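Local coordinates for POP2 (Saccharomyces cerevisiae, PDB 1UOC), which probably serves as a catalytic subunit of the CCR4-NOT deadenylase complex, its RNase domain showing 3'-exoribonuclease activity with a preference for poly(A), at residues 17-21 and 22-26; 143-147 and 148-152; 173-177 and 178-182; 200-203 and 204-208. All coordinates share one frame; numbering follows the deposited sequence.

Contacts 1, 2 and 3 form a continuous chain of packing. L24 of contact 1 sets its CG 3.6 Å from L144 CD1 of contact 2, and M146 CG of contact 2 lies 3.4 Å from L174 CD2 of contact 3; in each pair the centres are about 16 Å apart. Contact 4 stands apart, its centre about 28 Å from those of contacts 2 and 3 and about 33 Å from that of contact 1, across the chain's centre. The predicted metal ligand D166 lies between these groups, its side chain about 10 Å from that of L145 and about 9 Å from that of N201. A bound xenon sits about 5 Å from the M151 side chain.

Contact 1 of 4, residues 17-21 and 22-26; sequences RDVWK and SNLYS
S22 lies in the turn after strand 17-19 and meets W20, just past the strand, lightly, its OG coming no nearer to the W20 side chain than 4.2 Å, at CB. N23 carries the polar part of the contact with both ends of its amide. Its CG sits between the backbone N and the carbonyl carbon (chi1 59°), which swings the amide back alongside the strand that has just ended. OD1 takes the N-H of W20 at 2.8 Å, nearly straight at 178°, with the N-H in the plane of the side-chain carbonyl. ND2 donates a hydrogen bond to D18 O at 3.0 Å, meeting a lone pair in the carbonyl plane, and D18 O in turn lies in the amide plane. Two bonds from one flat group fix its rotation, whereas the backbone bond from N23 N to W20 O, 3.4 Å long, is weak. With an alanine here, W20 N and D18 O are likely to lose their side-chain partners, leaving the turn less firmly tied to the strand. N23 thereby joins an edge strand of the central mixed sheet of this DEDD nuclease domain, paired with strand 99-103, to helix 24-34, for which it stands at the N-cap position without a side-chain capping bond. L24 packs on the strand: V19 CG1 touches its CA at 3.6 Å and its CD1 at 4.2 Å, while L144 and I136 also touch its side chain. Y25 sends its OH to E140. In the first turn of the helix, S26 OG donates to N23 O at 3.1 Å from above the carbonyl plane.

Contact 2 of 4, residues 143-147 and 148-152; sequences QLLMD and SGLMM
S148 N reaches back to L145 O in a weak 3.3 Å bond as helix 138-146 ends, and the backbone then leaves helical angles at G149, where phi is 99° and a CB would jam against the carbonyl O of S148. The S148 hydroxyl strengthens that end. OG lies between its own N and carbonyl carbon (chi1 67°), which lets it donate to L145 O at 2.8 Å, tilted 29° from the carbonyl plane, while accepting from L150 N at 3.2 Å. A water joins the same bend: it donates to M146 O and accepts from G149 N and M151 N. Around this polar core, L145 lies roughly perpendicular to both L150 and M151, its CD1 4.2 Å from L150 CD1 and its CG 4.1 Å from M151 SD. M151 is bent at chi2 and chi3 and lies about 5 Å from the bound xenon. Farther along, the CE methyls of M146 and M152 meet at 3.3 Å, a close fit for two carbons. Y193 of helix 183-193 touches M146, M151 and M152. Accepting from a backbone N two residues on, S148 forms an ST turn, here closing a helix C-terminus.

Contact 3 of 4, residues 173-177 and 178-182; sequences ILMND and SMPNN
The loop from helix 165-174 to helix 183-193 turns sharply at S178, the centre of an inverse gamma turn that brings D177 O and M179 N together. Its phi and psi, -85° and 69°, belong to that turn, and the closing bond from M179 N to D177 O is 3.0 Å long but bent, so it counts as weak. A second link comes from the S178 side chain. With OG beside the backbone N, anti to the carbonyl carbon, the hydroxyl points back along the chain and donates to N176 O at 3.2 Å, coming from above the carbonyl, 64° out of its plane and therefore not on a lone pair. The same OG rests 3.8 Å from N176 CB. The approach of S178 N to N176 is too tight in the model to support any reading, and this crowding leaves the exact geometry of the hydroxyl bond less certain. D177, the first residue of the turn, has positive phi, a few residues after the helix has ended at L174.

The apolar part is thin. M175 extends from the helix end and bends at chi3, placing SD 4.4 Å from P180 CD and CE 4.0 Å from S178 O. M175 and P180 both also touch W189 of helix 183-193, and Y193 meets M175 as well. M179 instead turns away from the 173-177 segment to pack on I171 and N172 of helix 165-174 and on M69 and R70 of helix 61-73. The whole is a surface helix-to-helix connection, with an inverse gamma turn near its middle and N182 at the N-cap position of the next helix.

Contact 4 of 4, residues 200-203 and 204-208; sequences LNLV and YKIIQ
K205 N donates to N201 O at 2.8 Å, the shortest hydrogen bond between 200-203 and 204-208 and one rung of helix 200-207, which starts directly after 197-199, one of the two outermost strands of the RNase domain's sheet. Y204 N to L200 O and I206 N to L202 O repeat the i to i+4 pattern, the latter at 3.1 Å, whereas I207 N to V203 O is bent to 135° and weak as the helix runs out. At the other end D199 OD1 accepts from L202 N.

On one flank L202, K205 and I206 gather. K205 runs out from the backbone and then folds at chi3 and chi4 (77° and -61°), which carries NZ back over L202, 3.3 Å from its CD2. NZ stays 4.2 Å from N201 OD1, so this is closeness rather than a hydrogen bond. The same CD2 branch of L202 meets I206 CG2 at 3.7 Å, the two side chains lying slantwise to each other; F269 and Y278 border I206 from outside. An alanine in place of I206 is likely to open a gap beside L202 CD2 and cost F269 and Y278 their packing against I206.

V203 and I207 run alongside each other in the same direction, CG1 of the first 4.2 Å from CD1 of the second, with L261 of helix 247-264 touching I207. The Y204 side chain touches T231 and L232 of helix 229-235. Over one face of that ring, nearer its margin than its middle, Q208 CB stands 3.9 Å above the plane, while Q208 NE2 donates a weak 3.5 Å bond to Y204 OH.

Contact 1 of 4, residues 17-21 and 22-26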
loop_
_atom_site.group_PDB
_atom_site.type_symbol
_atom_site.label_atom_id
_atom_site.label_comp_id
_atom_site.label_asym_id
_atom_site.label_seq_id
_atom_site.Cartn_x
_atom_site.Cartn_y
_atom_site.Cartn_z
ATOM N N ARG A 17 2.464 -12.750 7.044
ATOM C CA ARG A 17 1.425 -13.737 7.301
ATOM C C ARG A 17 0.443 -13.735 6.145
ATOM O O ARG A 17 -0.101 -12.688 5.792
ATOM C CB ARG A 17 0.655 -13.427 8.583
ATOM C CG ARG A 17 -0.614 -14.268 8.731
ATOM C CD ARG A 17 -0.363 -15.549 9.514
ATOM N NE ARG A 17 -0.422 -15.315 10.958
ATOM C CZ ARG A 17 0.471 -15.770 11.833
ATOM N NH1 ARG A 17 1.501 -16.491 11.421
ATOM N NH2 ARG A 17 0.342 -15.493 13.126
ATOM N N ASP A 18 0.235 -14.906 5.553
ATOM C CA ASP A 18 -0.700 -15.055 4.456
ATOM C C ASP A 18 -2.092 -15.144 5.051
ATOM O O ASP A 18 -2.297 -15.792 6.085
ATOM C CB ASP A 18 -0.411 -16.326 3.660
ATOM C CG ASP A 18 0.413 -16.060 2.423
ATOM O OD1 ASP A 18 -0.079 -15.359 1.510
ATOM O OD2 ASP A 18 1.559 -16.549 2.363
ATOM N N VAL A 19 -3.040 -14.474 4.412
ATOM C CA VAL A 19 -4.413 -14.489 4.878
ATOM C C VAL A 19 -5.308 -15.011 3.757
ATOM O O VAL A 19 -5.165 -14.617 2.595
ATOM C CB VAL A 19 -4.886 -13.070 5.297
ATOM C CG1 VAL A 19 -6.219 -13.155 6.029
ATOM C CG2 VAL A 19 -3.837 -12.406 6.190
ATOM N N TRP A 20 -6.202 -15.926 4.125
ATOM C CA TRP A 20 -7.161 -16.528 3.212
ATOM C C TRP A 20 -8.496 -16.395 3.920
ATOM O O TRP A 20 -8.568 -15.737 4.950
ATOM C CB TRP A 20 -6.821 -18.006 2.950
ATOM C CG TRP A 20 -5.439 -18.183 2.404
ATOM C CD1 TRP A 20 -4.284 -18.300 3.125
ATOM C CD2 TRP A 20 -5.047 -18.146 1.027
ATOM N NE1 TRP A 20 -3.200 -18.332 2.286
ATOM C CE2 TRP A 20 -3.637 -18.237 0.993
ATOM C CE3 TRP A 20 -5.744 -18.039 -0.177
ATOM C CZ2 TRP A 20 -2.911 -18.226 -0.197
ATOM C CZ3 TRP A 20 -5.027 -18.029 -1.368
ATOM C CH2 TRP A 20 -3.621 -18.120 -1.368
ATOM N N LYS A 21 -9.547 -17.000 3.380
ATOM C CA LYS A 21 -10.864 -16.905 4.000
ATOM C C LYS A 21 -10.870 -17.508 5.408
ATOM O O LYS A 21 -11.572 -17.024 6.296
ATOM C CB LYS A 21 -11.911 -17.607 3.123
ATOM C CG LYS A 21 -13.357 -17.425 3.587
ATOM C CD LYS A 21 -14.346 -18.099 2.622
ATOM C CE LYS A 21 -15.800 -17.994 3.122
ATOM N NZ LYS A 21 -16.325 -16.588 3.135
ATOM N N SER A 22 -10.073 -18.554 5.610
ATOM C CA SER A 22 -10.004 -19.231 6.905
ATOM C C SER A 22 -9.508 -18.383 8.085
ATOM O O SER A 22 -10.048 -18.496 9.177
ATOM C CB SER A 22 -9.141 -20.495 6.799
ATOM O OG SER A 22 -7.817 -20.181 6.397
ATOM N N ASN A 23 -8.496 -17.539 7.880
ATOM C CA ASN A 23 -7.983 -16.722 8.982
ATOM C C ASN A 23 -8.221 -15.219 8.838
ATOM O O ASN A 23 -7.637 -14.423 9.568
ATOM C CB ASN A 23 -6.491 -16.999 9.189
ATOM C CG ASN A 23 -5.667 -16.699 7.959
ATOM O OD1 ASN A 23 -6.181 -16.719 6.842
ATOM N ND2 ASN A 23 -4.372 -16.435 8.155
ATOM N N LEU A 24 -9.102 -14.837 7.919
ATOM C CA LEU A 24 -9.424 -13.432 7.691
ATOM C C LEU A 24 -9.847 -12.668 8.954
ATOM O O LEU A 24 -9.285 -11.620 9.265
ATOM C CB LEU A 24 -10.532 -13.310 6.637
ATOM C CG LEU A 24 -10.996 -11.890 6.283
ATOM C CD1 LEU A 24 -9.810 -11.041 5.840
ATOM C CD2 LEU A 24 -12.032 -11.957 5.176
ATOM N N TYR A 25 -10.831 -13.185 9.683
ATOM C CA TYR A 25 -11.313 -12.500 10.882
ATOM C C TYR A 25 -10.344 -12.466 12.051
ATOM O O TYR A 25 -10.189 -11.434 12.699
ATOM C CB TYR A 25 -12.647 -13.093 11.325
ATOM C CG TYR A 25 -13.755 -12.756 10.364
ATOM C CD1 TYR A 25 -13.728 -13.229 9.054
ATOM C CD2 TYR A 25 -14.798 -11.910 10.740
ATOM C CE1 TYR A 25 -14.701 -12.867 8.138
ATOM C CE2 TYR A 25 -15.781 -11.536 9.831
ATOM C CZ TYR A 25 -15.723 -12.021 8.530
ATOM O OH TYR A 25 -16.682 -11.660 7.617
ATOM N N SER A 26 -9.669 -13.576 12.309
ATOM C CA SER A 26 -8.719 -13.611 13.406
ATOM C C SER A 26 -7.543 -12.670 13.151
ATOM O O SER A 26 -7.032 -12.043 14.081
ATOM C CB SER A 26 -8.225 -15.044 13.634
ATOM O OG SER A 26 -7.745 -15.611 12.438
#

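Contact 2 of 4, residues 143-147 and 148-152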
loop_
_atom_site.group_PDB
_atom_site.type_symbol
_atom_site.label_atom_id
_atom_site.label_comp_id
_atom_site.label_asym_id
_atom_site.label_seq_id
_atom_site.Cartn_x
_atom_site.Cartn_y
_atom_site.Cartn_z
ATOM N N GLN A 143 -15.396 -4.529 4.480
ATOM C CA GLN A 143 -16.194 -4.273 5.670
ATOM C C GLN A 143 -15.291 -4.347 6.907
ATOM O O GLN A 143 -15.373 -3.505 7.790
ATOM C CB GLN A 143 -17.332 -5.290 5.772
ATOM C CG GLN A 143 -18.399 -4.919 6.796
ATOM C CD GLN A 143 -19.092 -3.598 6.476
ATOM O OE1 GLN A 143 -19.628 -3.409 5.376
ATOM N NE2 GLN A 143 -19.087 -2.678 7.442
ATOM N N LEU A 144 -14.424 -5.355 6.965
ATOM C CA LEU A 144 -13.513 -5.489 8.095
ATOM C C LEU A 144 -12.537 -4.299 8.160
ATOM O O LEU A 144 -12.136 -3.860 9.249
ATOM C CB LEU A 144 -12.745 -6.803 7.989
ATOM C CG LEU A 144 -13.544 -8.057 8.367
ATOM C CD1 LEU A 144 -12.702 -9.330 8.200
ATOM C CD2 LEU A 144 -13.993 -7.920 9.805
ATOM N N LEU A 145 -12.172 -3.774 6.996
ATOM C CA LEU A 145 -11.256 -2.642 6.921
ATOM C C LEU A 145 -11.927 -1.379 7.442
ATOM O O LEU A 145 -11.301 -0.566 8.112
ATOM C CB LEU A 145 -10.803 -2.415 5.480
ATOM C CG LEU A 145 -9.813 -1.266 5.303
ATOM C CD1 LEU A 145 -8.598 -1.515 6.181
ATOM C CD2 LEU A 145 -9.393 -1.138 3.848
ATOM N N MET A 146 -13.206 -1.226 7.124
ATOM C CA MET A 146 -13.968 -0.062 7.561
ATOM C C MET A 146 -14.037 0.051 9.071
ATOM O O MET A 146 -13.888 1.145 9.626
ATOM C CB MET A 146 -15.394 -0.113 7.011
ATOM C CG MET A 146 -15.627 0.765 5.784
ATOM S SD MET A 146 -15.261 2.514 6.103
ATOM C CE MET A 146 -16.415 2.847 7.464
ATOM N N ASP A 147 -14.245 -1.084 9.733
ATOM C CA ASP A 147 -14.368 -1.114 11.192
ATOM C C ASP A 147 -13.076 -1.441 11.947
ATOM O O ASP A 147 -13.081 -1.565 13.173
ATOM C CB ASP A 147 -15.453 -2.123 11.601
ATOM C CG ASP A 147 -16.776 -1.901 10.865
ATOM O OD1 ASP A 147 -17.245 -0.739 10.801
ATOM O OD2 ASP A 147 -17.350 -2.892 10.355
ATOM N N SER A 148 -11.969 -1.560 11.229
ATOM C CA SER A 148 -10.705 -1.907 11.860
ATOM C C SER A 148 -10.102 -0.800 12.719
ATOM O O SER A 148 -9.280 -1.066 13.602
ATOM C CB SER A 148 -9.688 -2.312 10.789
ATOM O OG SER A 148 -9.346 -1.199 9.983
ATOM N N GLY A 149 -10.500 0.438 12.459
ATOM C CA GLY A 149 -9.943 1.548 13.202
ATOM C C GLY A 149 -8.842 2.218 12.397
ATOM O O GLY A 149 -8.265 3.199 12.834
ATOM N N LEU A 150 -8.550 1.695 11.211
ATOM C CA LEU A 150 -7.511 2.276 10.362
ATOM C C LEU A 150 -8.017 3.444 9.515
ATOM O O LEU A 150 -7.225 4.288 9.081
ATOM C CB LEU A 150 -6.915 1.214 9.430
ATOM C CG LEU A 150 -6.075 0.083 10.026
ATOM C CD1 LEU A 150 -5.539 -0.814 8.938
ATOM C CD2 LEU A 150 -4.935 0.675 10.776
ATOM N N MET A 151 -9.327 3.479 9.274
ATOM C CA MET A 151 -9.945 4.523 8.454
ATOM C C MET A 151 -10.562 5.682 9.240
ATOM O O MET A 151 -10.956 5.528 10.388
ATOM C CB MET A 151 -11.035 3.917 7.567
ATOM C CG MET A 151 -10.671 2.599 6.893
ATOM S SD MET A 151 -9.139 2.675 5.972
ATOM C CE MET A 151 -9.559 3.758 4.626
ATOM N N MET A 152 -10.639 6.844 8.594
ATOM C CA MET A 152 -11.239 8.039 9.184
ATOM C C MET A 152 -10.695 8.411 10.550
ATOM O O MET A 152 -11.444 8.837 11.424
ATOM C CB MET A 152 -12.750 7.849 9.289
ATOM C CG MET A 152 -13.437 7.686 7.952
ATOM S SD MET A 152 -15.182 7.370 8.175
ATOM C CE MET A 152 -15.398 5.931 7.185
HETATM O O HOH W 1 -11.669 2.078 10.651
#

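Contact 3 of 4, residues 173-177 and 178-182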
loop_
_atom_site.group_PDB
_atom_site.type_symbol
_atom_site.label_atom_id
_atom_site.label_comp_id
_atom_site.label_asym_id
_atom_site.label_seq_id
_atom_site.Cartn_x
_atom_site.Cartn_y
_atom_site.Cartn_z
ATOM N N ILE A 173 -13.932 0.068 -3.199
ATOM C CA ILE A 173 -14.519 -1.033 -2.445
ATOM C C ILE A 173 -15.167 -0.536 -1.158
ATOM O O ILE A 173 -16.248 -0.990 -0.782
ATOM C CB ILE A 173 -13.469 -2.112 -2.099
ATOM C CG1 ILE A 173 -12.369 -1.528 -1.216
ATOM C CG2 ILE A 173 -12.871 -2.670 -3.369
ATOM C CD1 ILE A 173 -11.351 -2.556 -0.739
ATOM N N LEU A 174 -14.508 0.404 -0.489
ATOM C CA LEU A 174 -15.030 0.964 0.757
ATOM C C LEU A 174 -16.361 1.674 0.554
ATOM O O LEU A 174 -17.171 1.759 1.476
ATOM C CB LEU A 174 -14.026 1.949 1.366
ATOM C CG LEU A 174 -12.794 1.374 2.061
ATOM C CD1 LEU A 174 -11.825 2.502 2.396
ATOM C CD2 LEU A 174 -13.222 0.631 3.322
ATOM N N MET A 175 -16.582 2.191 -0.650
ATOM C CA MET A 175 -17.817 2.904 -0.950
ATOM C C MET A 175 -18.857 1.992 -1.586
ATOM O O MET A 175 -18.577 0.823 -1.873
ATOM C CB MET A 175 -17.537 4.103 -1.867
ATOM C CG MET A 175 -16.702 5.199 -1.208
ATOM S SD MET A 175 -16.557 6.708 -2.196
ATOM C CE MET A 175 -18.167 7.416 -1.928
ATOM N N ASN A 176 -20.056 2.536 -1.793
ATOM C CA ASN A 176 -21.170 1.792 -2.383
ATOM C C ASN A 176 -20.922 1.565 -3.873
ATOM O O ASN A 176 -21.853 1.626 -4.674
ATOM C CB ASN A 176 -22.483 2.571 -2.205
ATOM C CG ASN A 176 -22.553 3.319 -0.879
ATOM O OD1 ASN A 176 -21.864 4.327 -0.681
ATOM N ND2 ASN A 176 -23.384 2.827 0.035
ATOM N N ASP A 177 -19.670 1.293 -4.229
ATOM C CA ASP A 177 -19.248 1.089 -5.613
ATOM C C ASP A 177 -19.573 2.341 -6.428
ATOM O O ASP A 177 -19.366 2.387 -7.642
ATOM C CB ASP A 177 -19.899 -0.178 -6.217
ATOM C CG ASP A 177 -21.219 0.092 -6.957
ATOM O OD1 ASP A 177 -21.766 -0.874 -7.535
ATOM O OD2 ASP A 177 -21.721 1.236 -6.974
ATOM N N SER A 178 -20.072 3.361 -5.733
ATOM C CA SER A 178 -20.430 4.635 -6.343
ATOM C C SER A 178 -19.193 5.524 -6.440
ATOM O O SER A 178 -19.072 6.526 -5.734
ATOM C CB SER A 178 -21.509 5.337 -5.506
ATOM O OG SER A 178 -22.697 4.565 -5.432
ATOM N N MET A 179 -18.272 5.136 -7.312
ATOM C CA MET A 179 -17.033 5.873 -7.524
ATOM C C MET A 179 -17.296 7.336 -7.844
ATOM O O MET A 179 -18.250 7.660 -8.548
ATOM C CB MET A 179 -16.252 5.248 -8.678
ATOM C CG MET A 179 -15.158 4.304 -8.243
ATOM S SD MET A 179 -13.697 5.187 -7.672
ATOM C CE MET A 179 -12.907 5.534 -9.231
ATOM N N PRO A 180 -16.462 8.245 -7.313
ATOM C CA PRO A 180 -16.643 9.672 -7.585
ATOM C C PRO A 180 -16.639 9.917 -9.092
ATOM O O PRO A 180 -16.334 9.008 -9.868
ATOM C CB PRO A 180 -15.456 10.305 -6.871
ATOM C CG PRO A 180 -15.343 9.444 -5.659
ATOM C CD PRO A 180 -15.473 8.047 -6.239
ATOM N N ASN A 181 -16.956 11.142 -9.501
ATOM C CA ASN A 181 -17.036 11.460 -10.924
ATOM C C ASN A 181 -15.964 12.413 -11.447
ATOM O O ASN A 181 -15.907 12.698 -12.641
ATOM C CB ASN A 181 -18.429 12.020 -11.220
ATOM C CG ASN A 181 -18.874 11.746 -12.636
ATOM O OD1 ASN A 181 -18.328 12.303 -13.587
ATOM N ND2 ASN A 181 -19.869 10.875 -12.787
ATOM N N ASN A 182 -15.115 12.908 -10.559
ATOM C CA ASN A 182 -14.057 13.824 -10.962
ATOM C C ASN A 182 -12.940 13.853 -9.928
ATOM O O ASN A 182 -13.162 13.562 -8.753
ATOM C CB ASN A 182 -14.619 15.236 -11.148
ATOM C CG ASN A 182 -15.327 15.750 -9.908
ATOM O OD1 ASN A 182 -16.443 15.333 -9.602
ATOM N ND2 ASN A 182 -14.677 16.653 -9.186
#

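Contact 4 of 4, residues 200-203 and 204-208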
loop_
_atom_site.group_PDB
_atom_site.type_symbol
_atom_site.label_atom_id
_atom_site.label_comp_id
_atom_site.label_asym_id
_atom_site.label_seq_id
_atom_site.Cartn_x
_atom_site.Cartn_y
_atom_site.Cartn_z
ATOM N N LEU A 200 5.014 7.764 -0.562
ATOM C CA LEU A 200 6.459 7.682 -0.430
ATOM C C LEU A 200 7.161 7.949 -1.758
ATOM O O LEU A 200 8.241 8.531 -1.787
ATOM C CB LEU A 200 6.855 6.304 0.115
ATOM C CG LEU A 200 8.346 6.034 0.305
ATOM C CD1 LEU A 200 8.977 7.160 1.085
ATOM C CD2 LEU A 200 8.519 4.713 1.018
ATOM N N ASN A 201 6.543 7.520 -2.849
ATOM C CA ASN A 201 7.103 7.719 -4.178
ATOM C C ASN A 201 7.281 9.220 -4.428
ATOM O O ASN A 201 8.311 9.685 -4.919
ATOM C CB ASN A 201 6.154 7.101 -5.213
ATOM C CG ASN A 201 6.557 7.416 -6.636
ATOM O OD1 ASN A 201 6.457 8.557 -7.081
ATOM N ND2 ASN A 201 7.027 6.406 -7.357
ATOM N N LEU A 202 6.261 9.983 -4.072
ATOM C CA LEU A 202 6.305 11.420 -4.243
ATOM C C LEU A 202 7.337 12.074 -3.309
ATOM O O LEU A 202 8.104 12.934 -3.739
ATOM C CB LEU A 202 4.898 11.978 -4.022
ATOM C CG LEU A 202 4.670 13.478 -4.125
ATOM C CD1 LEU A 202 4.984 14.100 -2.790
ATOM C CD2 LEU A 202 5.516 14.079 -5.241
ATOM N N VAL A 203 7.377 11.669 -2.044
ATOM C CA VAL A 203 8.341 12.244 -1.114
ATOM C C VAL A 203 9.769 12.017 -1.623
ATOM O O VAL A 203 10.619 12.913 -1.550
ATOM C CB VAL A 203 8.219 11.618 0.302
ATOM C CG1 VAL A 203 9.316 12.156 1.214
ATOM C CG2 VAL A 203 6.863 11.927 0.903
ATOM N N TYR A 204 10.020 10.815 -2.140
ATOM C CA TYR A 204 11.326 10.448 -2.656
ATOM C C TYR A 204 11.623 11.175 -3.965
ATOM O O TYR A 204 12.735 11.662 -4.163
ATOM C CB TYR A 204 11.393 8.930 -2.858
ATOM C CG TYR A 204 12.734 8.392 -3.327
ATOM C CD1 TYR A 204 13.916 8.709 -2.655
ATOM C CD2 TYR A 204 12.812 7.534 -4.424
ATOM C CE1 TYR A 204 15.138 8.186 -3.067
ATOM C CE2 TYR A 204 14.028 7.002 -4.843
ATOM C CZ TYR A 204 15.183 7.332 -4.162
ATOM O OH TYR A 204 16.384 6.806 -4.584
ATOM N N LYS A 205 10.636 11.255 -4.854
ATOM C CA LYS A 205 10.853 11.933 -6.122
ATOM C C LYS A 205 11.316 13.366 -5.922
ATOM O O LYS A 205 12.195 13.835 -6.635
ATOM C CB LYS A 205 9.593 11.934 -7.005
ATOM C CG LYS A 205 9.809 12.723 -8.308
ATOM C CD LYS A 205 8.795 12.406 -9.413
ATOM C CE LYS A 205 7.449 13.073 -9.189
ATOM N NZ LYS A 205 6.807 12.623 -7.917
ATOM N N ILE A 206 10.739 14.073 -4.959
ATOM C CA ILE A 206 11.161 15.445 -4.769
ATOM C C ILE A 206 12.475 15.525 -4.003
ATOM O O ILE A 206 13.174 16.531 -4.080
ATOM C CB ILE A 206 10.060 16.320 -4.095
ATOM C CG1 ILE A 206 10.187 16.309 -2.582
ATOM C CG2 ILE A 206 8.683 15.832 -4.512
ATOM C CD1 ILE A 206 9.359 17.398 -1.933
ATOM N N ILE A 207 12.823 14.478 -3.263
ATOM C CA ILE A 207 14.101 14.482 -2.553
ATOM C C ILE A 207 15.138 14.173 -3.623
ATOM O O ILE A 207 16.097 14.915 -3.824
ATOM C CB ILE A 207 14.205 13.366 -1.484
ATOM C CG1 ILE A 207 13.390 13.724 -0.242
ATOM C CG2 ILE A 207 15.669 13.146 -1.112
ATOM C CD1 ILE A 207 13.455 12.659 0.845
ATOM N N GLN A 208 14.917 13.055 -4.306
ATOM C CA GLN A 208 15.793 12.589 -5.371
ATOM C C GLN A 208 15.449 13.376 -6.621
ATOM O O GLN A 208 15.178 12.806 -7.679
ATOM C CB GLN A 208 15.578 11.087 -5.606
ATOM C CG GLN A 208 16.864 10.277 -5.741
ATOM C CD GLN A 208 17.881 10.630 -4.673
ATOM O OE1 GLN A 208 18.500 11.692 -4.727
ATOM N NE2 GLN A 208 18.054 9.748 -3.693
#